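Local coordinates for putative endonuclease/exonuclease/phosphatase family protein (Bacteroides thetaiotaomicron, PDB 3MPR), which probably acts as a metal-dependent nuclease of the endonuclease/exonuclease/phosphatase family, cleaving phosphodiester bonds in nucleic acids, although its substrate is not established, at residues Ala10-Arg15 with Pro33-Met38; Trp124-Cys129 with Gly133-Phe138. All blocks are in the same frame, centred on the assembly; numbering follows the deposited sequence.

Contact 1 of 2, residues Ala10-Arg15 with Pro33-Met38; sequences ASYNLR and PVIAQM
Tyr-12 meets the helix first, reaching Ile-35 and Met-38 from near the end of strand 5-13. With CG anti to the backbone N (chi1 -158°), the ring is carried out to the helix: CE2 comes within 3.8 Å of Ile-35 CG2, obliquely to the ring. Farther out, Tyr-12 OH lies 3.8 Å from the selenium, SE, of Met-38, a selenomethionine whose bent chain crosses the tyrosine at about a right angle. A long aromatic side chain suits this place because it spans the gap that the backbones leave. Strand 5-13 belongs to one of the two sheets of the DNase I-like fold, and helix 28-41 packs near its end together with helix 54-63. Next, Asn-13 turns from the helix; its OD1 accepts from Arg-15 N at 2.8 Å in an Asx turn, while ND2 bonds to Glu-51 and Asp-178. Leu-14 then returns to the apolar side, its CD2 3.9 Å from Ile-35 CG2 and 3.4 Å above one face of the Tyr-12 ring, toward the rim. The branched Ile-35 thus serves two partners with one methyl. Arg-15 leads away to salt bridges with Asp-21 and Glu-51.

Contact 2 of 2, residues Trp124-Cys129 with Gly133-Phe138; sequences WGHFKC and GFEFLF
Phe-127 and Phe-136 sit across from one another as a hydrogen-bonded pair of this antiparallel hairpin, bound by Phe-127 N to Phe-136 O (2.8 Å) and Phe-136 N to Phe-127 O (3.1 Å). Phe-136 has CG between its backbone N and carbonyl carbon (chi1 62°), leaning the ring toward the neighbouring strand, so that Phe-127 CB sits over one face of the Phe-136 ring, 4.0 Å from its centroid, a CH-pi contact. The two rings are nearly parallel but slid apart, barely overlapping. Cys-129, small enough to fit between aromatics, places SG at the edges of both Phe-134 and Phe-136, 3.8 Å from Phe-136 CE2. Gly-125, with no side chain, leaves the space beside it to the ring of Phe-127.

The other face is more polar and loosens toward the turn. His-126 NE2 donates to the anti lone pair of Glu-135 OE1 at 2.7 Å, bent to 140° at the hydrogen, with Leu-137 CD2 against His-126 CB. Exposed Lys-128 lays its extended chain along Glu-135, but its NZ stays 4.3 Å from Glu-135 OE2, too far for a salt bridge. Gly-133, with positive phi (81°), closes the turn by bonding N to Cys-129 O.

Strand 93-102 pairs with 121-129 and strand 173-178 with 135-142, while the aromatic face packs on strand 5-13 of the other sheet.

Overall arrangement
The two contacts follow one another along the chain, their centres about 22 Å apart, and each involves a different one of the two sheets. Contact 1 packs a helix near the end of strand 5-13 in one sheet; contact 2 is a hairpin of the other. Strand 5-13 connects them: Ala-10 O packs 4.2 Å from Phe-138 CZ, where the sheets face each other. The side chain of Leu-14 in contact 1 is about 6 Å from that of Glu-51, a magnesium ligand seen in a structure of this protein though no magnesium is bound to this chain here, whereas contact 2 lies away from that site. Contact 1 also borders the second subunit, where Met-38, among others, packs on Tyr-208 of that subunit.

Contact 1 of 2, residues Ala10-Arg15 with Pro33-Met38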
loop_
_atom_site.group_PDB
_atom_site.type_symbol
_atom_site.label_atom_id
_atom_site.label_comp_id
_atom_site.label_asym_id
_atom_site.label_seq_id
_atom_site.Cartn_x
_atom_site.Cartn_y
_atom_site.Cartn_z
ATOM N N ALA A 10 7.014 7.530 -7.472
ATOM C CA ALA A 10 5.576 7.737 -7.598
ATOM C C ALA A 10 5.267 8.984 -8.414
ATOM O O ALA A 10 6.114 9.868 -8.587
ATOM C CB ALA A 10 4.929 7.841 -6.228
ATOM N N SER A 11 4.043 9.023 -8.923
ATOM C CA SER A 11 3.488 10.201 -9.563
ATOM C C SER A 11 2.151 10.442 -8.871
ATOM O O SER A 11 1.344 9.525 -8.724
ATOM C CB SER A 11 3.267 9.942 -11.054
ATOM O OG SER A 11 2.757 11.112 -11.696
ATOM N N TYR A 12 1.915 11.661 -8.416
ATOM C CA TYR A 12 0.695 11.925 -7.644
ATOM C C TYR A 12 0.229 13.343 -7.881
ATOM O O TYR A 12 0.902 14.295 -7.475
ATOM C CB TYR A 12 0.994 11.743 -6.161
ATOM C CG TYR A 12 -0.203 11.474 -5.267
ATOM C CD1 TYR A 12 -1.494 11.423 -5.772
ATOM C CD2 TYR A 12 -0.026 11.261 -3.905
ATOM C CE1 TYR A 12 -2.583 11.166 -4.939
ATOM C CE2 TYR A 12 -1.112 11.001 -3.060
ATOM C CZ TYR A 12 -2.382 10.959 -3.581
ATOM O OH TYR A 12 -3.451 10.698 -2.746
ATOM N N ASN A 13 -0.922 13.487 -8.530
ATOM C CA ASN A 13 -1.545 14.796 -8.683
ATOM C C ASN A 13 -2.290 15.140 -7.393
ATOM O O ASN A 13 -3.276 14.492 -7.052
ATOM C CB ASN A 13 -2.501 14.788 -9.874
ATOM C CG ASN A 13 -3.190 16.125 -10.079
ATOM O OD1 ASN A 13 -3.456 16.849 -9.124
ATOM N ND2 ASN A 13 -3.469 16.462 -11.330
ATOM N N LEU A 14 -1.812 16.156 -6.680
ATOM C CA LEU A 14 -2.290 16.442 -5.326
ATOM C C LEU A 14 -3.523 17.350 -5.312
ATOM O O LEU A 14 -4.104 17.605 -4.252
ATOM C CB LEU A 14 -1.161 17.037 -4.472
ATOM C CG LEU A 14 0.124 16.198 -4.383
ATOM C CD1 LEU A 14 0.987 16.671 -3.219
ATOM C CD2 LEU A 14 -0.189 14.716 -4.234
ATOM N N ARG A 15 -3.908 17.833 -6.491
ATOM C CA ARG A 15 -5.083 18.696 -6.656
ATOM C C ARG A 15 -4.885 20.103 -6.073
ATOM O O ARG A 15 -4.662 20.283 -4.872
ATOM C CB ARG A 15 -6.335 18.034 -6.074
ATOM C CG ARG A 15 -7.622 18.830 -6.280
ATOM C CD ARG A 15 -7.862 19.080 -7.765
ATOM N NE ARG A 15 -9.146 19.725 -8.035
ATOM C CZ ARG A 15 -9.428 20.331 -9.183
ATOM N NH1 ARG A 15 -8.508 20.376 -10.142
ATOM N NH2 ARG A 15 -10.611 20.899 -9.372
ATOM N N PRO A 33 -2.888 16.032 5.032
ATOM C CA PRO A 33 -2.238 15.204 6.048
ATOM C C PRO A 33 -2.328 13.716 5.691
ATOM O O PRO A 33 -1.398 12.971 5.984
ATOM C CB PRO A 33 -3.036 15.518 7.315
ATOM C CG PRO A 33 -3.538 16.939 7.084
ATOM C CD PRO A 33 -3.903 16.929 5.612
ATOM N N VAL A 34 -3.416 13.300 5.049
ATOM C CA VAL A 34 -3.555 11.906 4.585
ATOM C C VAL A 34 -2.599 11.607 3.422
ATOM O O VAL A 34 -1.926 10.569 3.399
ATOM C CB VAL A 34 -5.014 11.607 4.162
ATOM C CG1 VAL A 34 -5.179 10.135 3.775
ATOM C CG2 VAL A 34 -5.974 11.961 5.302
ATOM N N ILE A 35 -2.541 12.516 2.452
ATOM C CA ILE A 35 -1.554 12.418 1.377
ATOM C C ILE A 35 -0.144 12.199 1.944
ATOM O O ILE A 35 0.574 11.306 1.501
ATOM C CB ILE A 35 -1.573 13.673 0.470
ATOM C CG1 ILE A 35 -2.898 13.772 -0.286
ATOM C CG2 ILE A 35 -0.371 13.682 -0.498
ATOM C CD1 ILE A 35 -3.084 15.089 -1.068
ATOM N N ALA A 36 0.247 13.002 2.933
ATOM C CA ALA A 36 1.585 12.877 3.520
ATOM C C ALA A 36 1.773 11.521 4.186
ATOM O O ALA A 36 2.807 10.883 4.011
ATOM C CB ALA A 36 1.875 14.010 4.520
ATOM N N GLN A 37 0.775 11.073 4.944
ATOM C CA GLN A 37 0.825 9.717 5.497
ATOM C C GLN A 37 1.020 8.635 4.429
ATOM O O GLN A 37 1.767 7.684 4.644
ATOM C CB GLN A 37 -0.403 9.409 6.360
ATOM C CG GLN A 37 -0.344 10.041 7.761
ATOM C CD GLN A 37 -0.797 9.079 8.847
ATOM O OE1 GLN A 37 -1.994 8.920 9.082
ATOM N NE2 GLN A 37 0.164 8.411 9.500
HETATM N N MSE A 38 0.353 8.761 3.283
HETATM C CA MSE A 38 0.529 7.751 2.226
HETATM C C MSE A 38 1.959 7.722 1.693
HETATM O O MSE A 38 2.528 6.652 1.470
HETATM C CB MSE A 38 -0.428 7.991 1.067
HETATM C CG MSE A 38 -1.892 7.858 1.440
HETATM SE SE MSE A 38 -3.029 7.951 -0.144
HETATM C CE MSE A 38 -2.393 6.353 -1.037
#

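Contact 2 of 2, residues Trp124-Cys129 with Gly133-Phe138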
loop_
_atom_site.group_PDB
_atom_site.type_symbol
_atom_site.label_atom_id
_atom_site.label_comp_id
_atom_site.label_asym_id
_atom_site.label_seq_id
_atom_site.Cartn_x
_atom_site.Cartn_y
_atom_site.Cartn_z
ATOM N N TRP A 124 12.704 19.075 -13.494
ATOM C CA TRP A 124 13.544 17.899 -13.518
ATOM C C TRP A 124 14.696 18.053 -12.552
ATOM O O TRP A 124 15.043 19.167 -12.128
ATOM C CB TRP A 124 14.064 17.653 -14.944
ATOM C CG TRP A 124 14.899 18.816 -15.456
ATOM C CD1 TRP A 124 14.455 19.924 -16.114
ATOM C CD2 TRP A 124 16.310 18.977 -15.295
ATOM N NE1 TRP A 124 15.515 20.770 -16.387
ATOM C CE2 TRP A 124 16.665 20.199 -15.900
ATOM C CE3 TRP A 124 17.313 18.193 -14.713
ATOM C CZ2 TRP A 124 17.979 20.665 -15.922
ATOM C CZ3 TRP A 124 18.614 18.647 -14.741
ATOM C CH2 TRP A 124 18.940 19.878 -15.339
ATOM N N GLY A 125 15.277 16.920 -12.190
ATOM C CA GLY A 125 16.493 16.904 -11.416
ATOM C C GLY A 125 17.375 15.781 -11.918
ATOM O O GLY A 125 16.883 14.723 -12.301
ATOM N N HIS A 126 18.673 16.038 -11.943
ATOM C CA HIS A 126 19.690 15.009 -12.134
ATOM C C HIS A 126 20.110 14.588 -10.730
ATOM O O HIS A 126 20.742 15.363 -10.010
ATOM C CB HIS A 126 20.860 15.629 -12.910
ATOM C CG HIS A 126 22.052 14.739 -13.079
ATOM N ND1 HIS A 126 23.080 15.051 -13.946
ATOM C CD2 HIS A 126 22.403 13.576 -12.481
ATOM C CE1 HIS A 126 24.009 14.112 -13.879
ATOM N NE2 HIS A 126 23.624 13.209 -12.995
ATOM N N PHE A 127 19.727 13.379 -10.325
ATOM C CA PHE A 127 19.990 12.903 -8.967
ATOM C C PHE A 127 21.140 11.912 -8.888
ATOM O O PHE A 127 21.444 11.231 -9.862
ATOM C CB PHE A 127 18.739 12.228 -8.388
ATOM C CG PHE A 127 17.619 13.176 -8.121
ATOM C CD1 PHE A 127 16.708 13.476 -9.115
ATOM C CD2 PHE A 127 17.477 13.769 -6.873
ATOM C CE1 PHE A 127 15.683 14.364 -8.882
ATOM C CE2 PHE A 127 16.443 14.672 -6.629
ATOM C CZ PHE A 127 15.543 14.963 -7.634
ATOM N N LYS A 128 21.755 11.826 -7.707
ATOM C CA LYS A 128 22.783 10.837 -7.434
ATOM C C LYS A 128 22.456 10.122 -6.116
ATOM O O LYS A 128 22.301 10.762 -5.078
ATOM C CB LYS A 128 24.157 11.504 -7.335
ATOM C CG LYS A 128 25.306 10.522 -7.107
ATOM C CD LYS A 128 26.653 11.226 -7.168
ATOM C CE LYS A 128 27.799 10.241 -7.183
ATOM N NZ LYS A 128 29.117 10.936 -7.126
ATOM N N CYS A 129 22.368 8.798 -6.164
ATOM C CA CYS A 129 22.066 8.021 -4.978
ATOM C C CYS A 129 23.255 8.056 -4.026
ATOM O O CYS A 129 24.392 7.772 -4.419
ATOM C CB CYS A 129 21.710 6.584 -5.363
ATOM S SG CYS A 129 20.290 6.495 -6.477
ATOM N N GLY A 133 25.785 5.610 -5.588
ATOM C CA GLY A 133 26.349 6.545 -6.545
ATOM C C GLY A 133 25.615 6.584 -7.878
ATOM O O GLY A 133 25.980 7.357 -8.774
ATOM N N PHE A 134 24.578 5.761 -8.019
ATOM C CA PHE A 134 23.802 5.712 -9.264
ATOM C C PHE A 134 23.255 7.096 -9.613
ATOM O O PHE A 134 22.615 7.742 -8.780
ATOM C CB PHE A 134 22.648 4.701 -9.126
ATOM C CG PHE A 134 21.682 4.700 -10.289
ATOM C CD1 PHE A 134 22.136 4.550 -11.589
ATOM C CD2 PHE A 134 20.321 4.814 -10.072
ATOM C CE1 PHE A 134 21.257 4.551 -12.659
ATOM C CE2 PHE A 134 19.437 4.795 -11.141
ATOM C CZ PHE A 134 19.904 4.665 -12.425
ATOM N N GLU A 135 23.501 7.544 -10.841
ATOM C CA GLU A 135 22.970 8.823 -11.314
ATOM C C GLU A 135 21.860 8.634 -12.351
ATOM O O GLU A 135 21.948 7.764 -13.209
ATOM C CB GLU A 135 24.101 9.676 -11.901
ATOM C CG GLU A 135 25.127 10.083 -10.859
ATOM C CD GLU A 135 26.201 10.999 -11.416
ATOM O OE1 GLU A 135 25.874 11.891 -12.225
ATOM O OE2 GLU A 135 27.375 10.816 -11.044
ATOM N N PHE A 136 20.825 9.466 -12.273
ATOM C CA PHE A 136 19.673 9.355 -13.175
ATOM C C PHE A 136 18.962 10.701 -13.289
ATOM O O PHE A 136 19.147 11.582 -12.449
ATOM C CB PHE A 136 18.682 8.274 -12.689
ATOM C CG PHE A 136 18.075 8.561 -11.333
ATOM C CD1 PHE A 136 16.814 9.140 -11.220
ATOM C CD2 PHE A 136 18.766 8.246 -10.171
ATOM C CE1 PHE A 136 16.255 9.406 -9.968
ATOM C CE2 PHE A 136 18.224 8.506 -8.929
ATOM C CZ PHE A 136 16.964 9.087 -8.820
ATOM N N LEU A 137 18.171 10.859 -14.345
ATOM C CA LEU A 137 17.328 12.035 -14.510
ATOM C C LEU A 137 15.908 11.683 -14.098
ATOM O O LEU A 137 15.428 10.589 -14.376
ATOM C CB LEU A 137 17.312 12.494 -15.970
ATOM C CG LEU A 137 18.652 12.989 -16.518
ATOM C CD1 LEU A 137 18.586 13.156 -18.049
ATOM C CD2 LEU A 137 19.012 14.300 -15.822
ATOM N N PHE A 138 15.242 12.619 -13.433
ATOM C CA PHE A 138 13.832 12.453 -13.068
ATOM C C PHE A 138 13.076 13.675 -13.583
ATOM O O PHE A 138 13.375 14.794 -13.174
ATOM C CB PHE A 138 13.721 12.375 -11.541
ATOM C CG PHE A 138 12.393 11.872 -11.038
ATOM C CD1 PHE A 138 11.277 12.697 -11.031
ATOM C CD2 PHE A 138 12.281 10.600 -10.504
ATOM C CE1 PHE A 138 10.057 12.240 -10.547
ATOM C CE2 PHE A 138 11.061 10.138 -10.014
ATOM C CZ PHE A 138 9.953 10.952 -10.042
#